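Local structure of uncharacterized conserved protein (Staphylococcus epidermidis, 3FRM) at residues 5-10 with 102-107. The protein is of unknown function but carries a GNAT-type acetyltransferase domain, so it may transfer acyl groups. Sequence-based numbering, arbitrary orientation.
Sequences SKITFK and LYVIEA
Apolar packing carries the contact between the N-terminal segment 5-10, a loop that turns into a 3-10 segment at Phe-9, and one face of strand 96-105, a central strand of the large mixed sheet. Leu-102 contributes most. With its CG anti to the backbone N (chi1 176°), it rises toward the loop and sends CD2 against the loop backbone, Leu-102 CD2 lying 3.8 Å from Thr-8 C. Two residues along the strand, Val-104 points the same way, and its CG2 meets Ile-7 CD1 at 3.9 Å, the two side chains crossing obliquely. Ile-7 also rests on Ile-222 of the adjoining strand 221-225.

The aromatic part is a CH-pi contact. Leu-102 CB sits over one face of the Phe-9 ring, 4.0 Å from its centroid but displaced toward the CE1–CZ rim, while the two side chains run past each other in opposite directions.

Polar bonds do not link the two segments: Lys-10 N donates to Thr-8 OG1 at 3.0 Å, an ST turn, and Ile-7 O takes a weak bond from Gln-243 NE2 of strand 241-251. Leu-102 and Val-104 keep their backbone bonding for that strand. The loop thus lies over the sheet through Ile-7 and Phe-9, held to strand 96-105 by apolar burial.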
loop_
_atom_site.group_PDB
_atom_site.type_symbol
_atom_site.label_atom_id
_atom_site.label_comp_id
_atom_site.label_asym_id
_atom_site.label_seq_id
_atom_site.Cartn_x
_atom_site.Cartn_y
_atom_site.Cartn_z
ATOM N N SER A 5 21.022 -4.704 -8.673
ATOM C CA SER A 5 21.048 -5.583 -7.498
ATOM C C SER A 5 21.700 -4.898 -6.314
ATOM O O SER A 5 21.120 -4.832 -5.234
ATOM C CB SER A 5 21.785 -6.889 -7.817
ATOM O OG SER A 5 22.834 -6.685 -8.762
ATOM N N LYS A 6 22.887 -4.339 -6.524
ATOM C CA LYS A 6 23.625 -3.719 -5.426
ATOM C C LYS A 6 22.983 -2.457 -4.840
ATOM O O LYS A 6 23.406 -1.982 -3.779
ATOM C CB LYS A 6 25.111 -3.507 -5.789
ATOM C CG LYS A 6 25.462 -2.425 -6.837
ATOM C CD LYS A 6 26.609 -2.849 -7.830
ATOM C CE LYS A 6 27.666 -3.851 -7.271
ATOM N NZ LYS A 6 28.510 -3.319 -6.140
ATOM N N ILE A 7 21.945 -1.931 -5.482
ATOM C CA ILE A 7 21.372 -0.694 -4.964
ATOM C C ILE A 7 20.855 -0.819 -3.516
ATOM O O ILE A 7 20.254 -1.821 -3.156
ATOM C CB ILE A 7 20.323 -0.134 -5.926
ATOM C CG1 ILE A 7 21.047 0.486 -7.125
ATOM C CG2 ILE A 7 19.456 0.943 -5.251
ATOM C CD1 ILE A 7 20.143 0.807 -8.269
ATOM N N THR A 8 21.144 0.181 -2.681
ATOM C CA THR A 8 20.593 0.215 -1.333
ATOM C C THR A 8 20.027 1.557 -0.892
ATOM O O THR A 8 20.078 2.576 -1.598
ATOM C CB THR A 8 21.590 -0.272 -0.215
ATOM O OG1 THR A 8 22.319 0.843 0.320
ATOM C CG2 THR A 8 22.533 -1.384 -0.691
ATOM N N PHE A 9 19.493 1.543 0.315
ATOM C CA PHE A 9 18.980 2.747 0.926
ATOM C C PHE A 9 19.983 3.893 0.968
ATOM O O PHE A 9 19.592 5.064 1.060
ATOM C CB PHE A 9 18.459 2.441 2.314
ATOM C CG PHE A 9 16.984 2.106 2.344
ATOM C CD1 PHE A 9 16.556 0.768 2.414
ATOM C CD2 PHE A 9 16.032 3.125 2.350
ATOM C CE1 PHE A 9 15.194 0.444 2.457
ATOM C CE2 PHE A 9 14.692 2.830 2.386
ATOM C CZ PHE A 9 14.264 1.485 2.430
ATOM N N LYS A 10 21.271 3.553 0.901
ATOM C CA LYS A 10 22.343 4.561 0.906
ATOM C C LYS A 10 22.246 5.443 -0.342
ATOM O O LYS A 10 22.629 6.597 -0.313
ATOM C CB LYS A 10 23.716 3.900 1.014
ATOM C CG LYS A 10 24.081 3.490 2.443
ATOM C CD LYS A 10 24.380 1.988 2.518
ATOM C CE LYS A 10 25.740 1.632 1.877
ATOM N NZ LYS A 10 25.741 0.288 1.241
ATOM N N LEU A 102 12.032 0.358 -0.286
ATOM C CA LEU A 102 12.838 0.715 -1.429
ATOM C C LEU A 102 12.413 -0.079 -2.686
ATOM O O LEU A 102 12.436 -1.319 -2.672
ATOM C CB LEU A 102 14.314 0.459 -1.136
ATOM C CG LEU A 102 15.277 0.718 -2.309
ATOM C CD1 LEU A 102 15.411 2.245 -2.602
ATOM C CD2 LEU A 102 16.678 0.104 -2.000
ATOM N N TYR A 103 12.013 0.638 -3.746
ATOM C CA TYR A 103 11.719 0.033 -5.078
ATOM C C TYR A 103 12.744 0.362 -6.134
ATOM O O TYR A 103 13.271 1.470 -6.205
ATOM C CB TYR A 103 10.313 0.416 -5.581
ATOM C CG TYR A 103 9.243 -0.150 -4.693
ATOM C CD1 TYR A 103 8.816 -1.459 -4.835
ATOM C CD2 TYR A 103 8.753 0.576 -3.614
ATOM C CE1 TYR A 103 7.873 -2.005 -3.988
ATOM C CE2 TYR A 103 7.794 0.048 -2.766
ATOM C CZ TYR A 103 7.350 -1.239 -2.968
ATOM O OH TYR A 103 6.409 -1.789 -2.107
ATOM N N VAL A 104 13.014 -0.612 -6.993
ATOM C CA VAL A 104 14.045 -0.426 -7.989
ATOM C C VAL A 104 13.543 -0.902 -9.334
ATOM O O VAL A 104 12.759 -1.833 -9.387
ATOM C CB VAL A 104 15.315 -1.197 -7.565
ATOM C CG1 VAL A 104 15.203 -2.684 -7.935
ATOM C CG2 VAL A 104 16.520 -0.650 -8.261
ATOM N N ILE A 105 13.999 -0.277 -10.421
ATOM C CA ILE A 105 13.698 -0.753 -11.757
ATOM C C ILE A 105 14.821 -0.397 -12.754
ATOM O O ILE A 105 15.547 0.565 -12.539
ATOM C CB ILE A 105 12.327 -0.259 -12.240
ATOM C CG1 ILE A 105 11.878 -1.159 -13.416
ATOM C CG2 ILE A 105 12.406 1.212 -12.621
ATOM C CD1 ILE A 105 10.481 -0.884 -14.034
ATOM N N GLU A 106 14.994 -1.197 -13.814
ATOM C CA GLU A 106 15.948 -0.848 -14.930
ATOM C C GLU A 106 15.303 0.165 -15.838
ATOM O O GLU A 106 14.114 0.039 -16.074
ATOM C CB GLU A 106 16.392 -2.084 -15.771
ATOM C CG GLU A 106 16.138 -3.419 -15.067
ATOM C CD GLU A 106 17.304 -4.458 -15.053
ATOM O OE1 GLU A 106 17.783 -4.783 -13.921
ATOM O OE2 GLU A 106 17.704 -5.014 -16.134
ATOM N N ALA A 107 16.059 1.159 -16.332
ATOM C CA ALA A 107 15.529 2.221 -17.232
ATOM C C ALA A 107 14.683 1.710 -18.372
ATOM O O ALA A 107 13.569 2.175 -18.583
ATOM C CB ALA A 107 16.660 3.099 -17.797
#